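Local coordinates for putative hydrolase (Bacteroides ovatus, PDB 4HBS), which probably acts as a hydrolase, though its substrate and reaction are not established, and folds as a five-bladed beta-propeller, at residues Thr227-Glu230 / Ile236-Tyr239; Val248-Thr253 / Phe271-Gln276. All blocks are in the same frame, centred on the assembly; numbering follows the deposited sequence.

Contact 1: Thr227-Glu230 / Ile236-Tyr239; sequences TMWE and IYLY
Met228, a selenomethionine, lies alongside Leu238, the two side chains pointing the same way with Met228 CG 3.7 Å from Leu238 CD2. The same Met228 CG also meets the branch methyl of Ile236, at 3.7 Å from Ile236 CG2. With the chain bent at chi3 (28°), Met228 CE stays beside Ile236, 4.0 Å from Ile236 CG2. Glu230 belongs to this face too, its carboxylate O atom OE2 coming up to Ile236 CG1. Beneath these side chains two backbone bonds join Trp229 and Tyr237 as an antiparallel hydrogen-bonded pair: Tyr237 N to Trp229 O at 2.7 Å, nearly straight, and Trp229 N to Tyr237 O at 2.9 Å, more bent at 146°. Together the segments form a beta hairpin, the first two strands of one propeller blade. The face with Met228 and Ile236 packs on Thr164 of strand 156-165, while the other is turned to strand 298-303, where Trp229 rests on Phe301 and Lys302. On that second face the Tyr237 ring presents its edge to Trp229 O, and Tyr237 CD1 is 4.2 Å from Trp229 CD1. Tyr239 also brings a ring edge, with Tyr239 CE1 4.0 Å from Trp229 CB, while its side chain crosses that of Thr227 at about a right angle, Tyr239 CB 3.5 Å from Thr227 OG1. Thr227 OG1 bonds to Pro298 O and Tyr239 OH to Pro328 O, while Trp229 NE1 turns to Asp231 in the hairpin's own turn and Tyr237 OH to Arg250 and Asp233.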
loop_
_atom_site.group_PDB
_atom_site.type_symbol
_atom_site.label_atom_id
_atom_site.label_comp_id
_atom_site.label_asym_id
_atom_site.label_seq_id
_atom_site.Cartn_x
_atom_site.Cartn_y
_atom_site.Cartn_z
ATOM N N THR A 227 -1.374 1.101 7.911
ATOM C CA THR A 227 -0.101 1.797 7.772
ATOM C C THR A 227 0.514 1.772 9.176
ATOM O O THR A 227 -0.206 1.583 10.167
ATOM C CB THR A 227 -0.239 3.200 7.185
ATOM O OG1 THR A 227 -0.804 4.069 8.165
ATOM C CG2 THR A 227 -1.043 3.212 5.905
HETATM N N MSE A 228 1.832 1.939 9.254
HETATM C CA MSE A 228 2.569 1.888 10.506
HETATM C C MSE A 228 3.702 2.872 10.558
HETATM O O MSE A 228 4.112 3.415 9.532
HETATM C CB MSE A 228 3.163 0.497 10.659
HETATM C CG MSE A 228 2.343 -0.413 11.491
HETATM SE SE MSE A 228 2.824 -2.283 11.308
HETATM C CE MSE A 228 4.504 -2.173 10.882
ATOM N N TRP A 229 4.248 3.060 11.760
ATOM C CA TRP A 229 5.439 3.868 11.975
ATOM C C TRP A 229 6.209 3.328 13.189
ATOM O O TRP A 229 5.732 3.455 14.314
ATOM C CB TRP A 229 5.112 5.360 12.148
ATOM C CG TRP A 229 6.308 6.132 12.598
ATOM C CD1 TRP A 229 6.541 6.612 13.853
ATOM C CD2 TRP A 229 7.551 6.241 11.895
ATOM N NE1 TRP A 229 7.829 7.079 13.948
ATOM C CE2 TRP A 229 8.460 6.896 12.749
ATOM C CE3 TRP A 229 7.972 5.891 10.602
ATOM C CZ2 TRP A 229 9.747 7.239 12.344
ATOM C CZ3 TRP A 229 9.252 6.234 10.204
ATOM C CH2 TRP A 229 10.136 6.863 11.083
ATOM N N GLU A 230 7.386 2.726 12.964
ATOM C CA GLU A 230 8.230 2.220 14.045
ATOM C C GLU A 230 9.043 3.415 14.557
ATOM O O GLU A 230 9.927 3.893 13.848
ATOM C CB GLU A 230 9.110 1.056 13.541
ATOM C CG GLU A 230 9.868 0.319 14.639
ATOM C CD GLU A 230 10.164 -1.144 14.357
ATOM O OE1 GLU A 230 10.381 -1.493 13.171
ATOM O OE2 GLU A 230 10.165 -1.946 15.319
ATOM N N ILE A 236 5.402 0.777 17.981
ATOM C CA ILE A 236 5.032 0.760 16.579
ATOM C C ILE A 236 3.712 1.459 16.529
ATOM O O ILE A 236 2.769 0.979 17.141
ATOM C CB ILE A 236 4.947 -0.664 15.984
ATOM C CG1 ILE A 236 6.260 -1.406 16.112
ATOM C CG2 ILE A 236 4.524 -0.599 14.526
ATOM C CD1 ILE A 236 6.080 -2.914 16.097
ATOM N N TYR A 237 3.625 2.597 15.852
ATOM C CA TYR A 237 2.363 3.321 15.743
ATOM C C TYR A 237 1.562 2.695 14.621
ATOM O O TYR A 237 2.132 2.343 13.596
ATOM C CB TYR A 237 2.599 4.820 15.556
ATOM C CG TYR A 237 3.053 5.437 16.860
ATOM C CD1 TYR A 237 4.381 5.352 17.263
ATOM C CD2 TYR A 237 2.130 5.926 17.779
ATOM C CE1 TYR A 237 4.789 5.794 18.520
ATOM C CE2 TYR A 237 2.527 6.380 19.033
ATOM C CZ TYR A 237 3.857 6.298 19.407
ATOM O OH TYR A 237 4.253 6.785 20.628
ATOM N N LEU A 238 0.265 2.447 14.879
ATOM C CA LEU A 238 -0.682 1.777 13.986
ATOM C C LEU A 238 -1.812 2.747 13.664
ATOM O O LEU A 238 -2.483 3.194 14.591
ATOM C CB LEU A 238 -1.238 0.528 14.700
ATOM C CG LEU A 238 -0.241 -0.319 15.477
ATOM C CD1 LEU A 238 -0.933 -1.048 16.588
ATOM C CD2 LEU A 238 0.472 -1.263 14.567
ATOM N N TYR A 239 -2.002 3.116 12.389
ATOM C CA TYR A 239 -3.032 4.086 12.008
ATOM C C TYR A 239 -4.187 3.443 11.275
ATOM O O TYR A 239 -4.069 2.336 10.741
ATOM C CB TYR A 239 -2.451 5.188 11.093
ATOM C CG TYR A 239 -1.243 5.862 11.669
ATOM C CD1 TYR A 239 0.019 5.288 11.553
ATOM C CD2 TYR A 239 -1.362 7.028 12.410
ATOM C CE1 TYR A 239 1.132 5.860 12.161
ATOM C CE2 TYR A 239 -0.255 7.616 13.016
ATOM C CZ TYR A 239 0.997 7.028 12.887
ATOM O OH TYR A 239 2.108 7.570 13.486
#

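Contact 2: Val248-Thr253 / Phe271-Gln276; sequences VARTAT and FSWTTQ
Arg250 NH1 shares a hydrogen bond with Tyr237 OH while it lies 3.6 Å from Trp273 NE1, over the ring face and not as a donor to it. Arg250 NE makes a salt bridge to Glu261, and one face of the guanidinium lies flat on the indole of Trp273. The two planes are only 13° apart, and Arg250 CZ sits 3.7 Å from the centroid of the Trp273 five-membered ring, a cation-pi stack. Arg250 CG is placed between the backbone N and the carbonyl carbon (chi1 83°), and from there the extended chain runs across the indole, putting CZ over the five-membered ring and CD over the six-membered one. That methylene makes a CH-pi contact, with Arg250 CD 3.8 Å from the centroid of the Trp273 six-membered ring. This is a contact across a skipped strand: 248-251 and 271-274 belong to the third and fifth strands of a propeller blade, with 260-265 between them, and Glu261 and Tyr263 reach in from that intervening strand. With the indole cut back to an alanine at Trp273, the face of the Arg250 guanidinium is likely to lose its aromatic partner, and the arginine chain to be set freer to turn. At the far end of the indole, its edge meets Ala249, with Trp273 CZ3 4.0 Å from Ala249 C, and Trp273 CH2 lies 4.5 Å from Val248 CG1.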
loop_
_atom_site.group_PDB
_atom_site.type_symbol
_atom_site.label_atom_id
_atom_site.label_comp_id
_atom_site.label_asym_id
_atom_site.label_seq_id
_atom_site.Cartn_x
_atom_site.Cartn_y
_atom_site.Cartn_z
ATOM N N VAL A 248 -5.272 6.646 15.770
ATOM C CA VAL A 248 -3.991 5.961 15.982
ATOM C C VAL A 248 -4.012 5.049 17.241
ATOM O O VAL A 248 -4.680 5.344 18.241
ATOM C CB VAL A 248 -2.833 6.999 16.068
ATOM C CG1 VAL A 248 -2.992 7.925 17.273
ATOM C CG2 VAL A 248 -1.461 6.321 16.087
ATOM N N ALA A 249 -3.264 3.938 17.147
ATOM C CA ALA A 249 -3.022 2.974 18.222
ATOM C C ALA A 249 -1.534 2.683 18.238
ATOM O O ALA A 249 -0.841 3.130 17.322
ATOM C CB ALA A 249 -3.813 1.700 17.987
ATOM N N ARG A 250 -1.017 1.964 19.241
ATOM C CA ARG A 250 0.411 1.641 19.253
ATOM C C ARG A 250 0.694 0.374 20.053
ATOM O O ARG A 250 -0.045 0.039 20.976
ATOM C CB ARG A 250 1.267 2.826 19.780
ATOM C CG ARG A 250 1.372 2.938 21.307
ATOM C CD ARG A 250 2.021 4.238 21.737
ATOM N NE ARG A 250 1.944 4.448 23.190
ATOM C CZ ARG A 250 2.307 5.567 23.822
ATOM N NH1 ARG A 250 2.795 6.600 23.142
ATOM N NH2 ARG A 250 2.180 5.662 25.142
ATOM N N THR A 251 1.804 -0.286 19.720
ATOM C CA THR A 251 2.255 -1.512 20.378
ATOM C C THR A 251 3.108 -1.153 21.585
ATOM O O THR A 251 3.778 -0.121 21.572
ATOM C CB THR A 251 3.040 -2.363 19.377
ATOM O OG1 THR A 251 4.252 -1.686 19.029
ATOM C CG2 THR A 251 2.234 -2.663 18.125
ATOM N N ALA A 252 3.098 -1.990 22.620
ATOM C CA ALA A 252 3.880 -1.728 23.830
ATOM C C ALA A 252 5.394 -1.771 23.557
ATOM O O ALA A 252 6.135 -0.928 24.069
ATOM C CB ALA A 252 3.524 -2.732 24.905
ATOM N N THR A 253 5.845 -2.746 22.755
ATOM C CA THR A 253 7.258 -2.929 22.397
ATOM C C THR A 253 7.367 -3.012 20.857
ATOM O O THR A 253 6.371 -2.782 20.158
ATOM C CB THR A 253 7.803 -4.189 23.093
ATOM O OG1 THR A 253 7.369 -5.353 22.392
ATOM C CG2 THR A 253 7.376 -4.289 24.554
ATOM N N PHE A 271 -7.370 13.637 25.113
ATOM C CA PHE A 271 -6.842 12.362 24.621
ATOM C C PHE A 271 -6.051 11.636 25.690
ATOM O O PHE A 271 -5.343 12.271 26.478
ATOM C CB PHE A 271 -5.942 12.562 23.413
ATOM C CG PHE A 271 -6.669 12.816 22.127
ATOM C CD1 PHE A 271 -7.257 14.044 21.877
ATOM C CD2 PHE A 271 -6.731 11.843 21.147
ATOM C CE1 PHE A 271 -7.905 14.287 20.672
ATOM C CE2 PHE A 271 -7.372 12.089 19.946
ATOM C CZ PHE A 271 -7.938 13.316 19.705
ATOM N N SER A 272 -6.114 10.297 25.662
ATOM C CA SER A 272 -5.376 9.435 26.593
ATOM C C SER A 272 -5.238 8.040 26.002
ATOM O O SER A 272 -6.075 7.633 25.193
ATOM C CB SER A 272 -6.076 9.372 27.950
ATOM O OG SER A 272 -7.420 8.940 27.816
ATOM N N TRP A 273 -4.180 7.320 26.384
ATOM C CA TRP A 273 -3.946 5.961 25.893
ATOM C C TRP A 273 -4.752 4.956 26.730
ATOM O O TRP A 273 -4.653 4.973 27.960
ATOM C CB TRP A 273 -2.449 5.623 25.932
ATOM C CG TRP A 273 -1.647 6.407 24.940
ATOM C CD1 TRP A 273 -0.936 7.550 25.169
ATOM C CD2 TRP A 273 -1.546 6.143 23.536
ATOM N NE1 TRP A 273 -0.364 7.993 23.999
ATOM C CE2 TRP A 273 -0.735 7.155 22.977
ATOM C CE3 TRP A 273 -2.055 5.139 22.695
ATOM C CZ2 TRP A 273 -0.420 7.187 21.612
ATOM C CZ3 TRP A 273 -1.704 5.148 21.360
ATOM C CH2 TRP A 273 -0.920 6.178 20.822
ATOM N N THR A 274 -5.570 4.110 26.071
ATOM C CA THR A 274 -6.369 3.081 26.745
ATOM C C THR A 274 -6.100 1.738 26.111
ATOM O O THR A 274 -5.864 1.669 24.910
ATOM C CB THR A 274 -7.867 3.403 26.707
ATOM O OG1 THR A 274 -8.529 2.521 27.604
ATOM C CG2 THR A 274 -8.481 3.215 25.349
ATOM N N THR A 275 -6.195 0.668 26.896
ATOM C CA THR A 275 -5.985 -0.684 26.391
ATOM C C THR A 275 -7.253 -1.226 25.710
ATOM O O THR A 275 -7.150 -2.202 24.958
ATOM C CB THR A 275 -5.527 -1.592 27.519
ATOM O OG1 THR A 275 -6.313 -1.323 28.684
ATOM C CG2 THR A 275 -4.055 -1.406 27.829
ATOM N N GLN A 276 -8.435 -0.593 25.940
ATOM C CA GLN A 276 -9.692 -1.057 25.350
ATOM C C GLN A 276 -9.866 -0.565 23.917
ATOM O O GLN A 276 -9.725 0.626 23.649
ATOM C CB GLN A 276 -10.896 -0.598 26.208
ATOM C CG GLN A 276 -12.248 -1.246 25.835
ATOM C CD GLN A 276 -12.247 -2.754 26.004
ATOM O OE1 GLN A 276 -12.215 -3.272 27.129
ATOM N NE2 GLN A 276 -12.299 -3.500 24.897
#

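Overall arrangement
Both contacts lie in one five-stranded antiparallel blade of the propeller, with centres about 11 Å apart. Along the chain they come in series, and the strands follow the same order across the sheet: contact 1 takes the first two, 227-230 and 236-242, and contact 2 the third and fifth, 245-251 and 271-274. Strands 236-242 and 245-251 are neighbours and tie the contacts together: Leu238 N probably bonds to Ala249 O, and Tyr239 packs on Val248. The centre of contact 1 is about 13 Å from the centre of the chain, that of contact 2 about 23 Å, so the pair spans the blade from the edge strand nearer that centre to the opposite edge strand, 271-274.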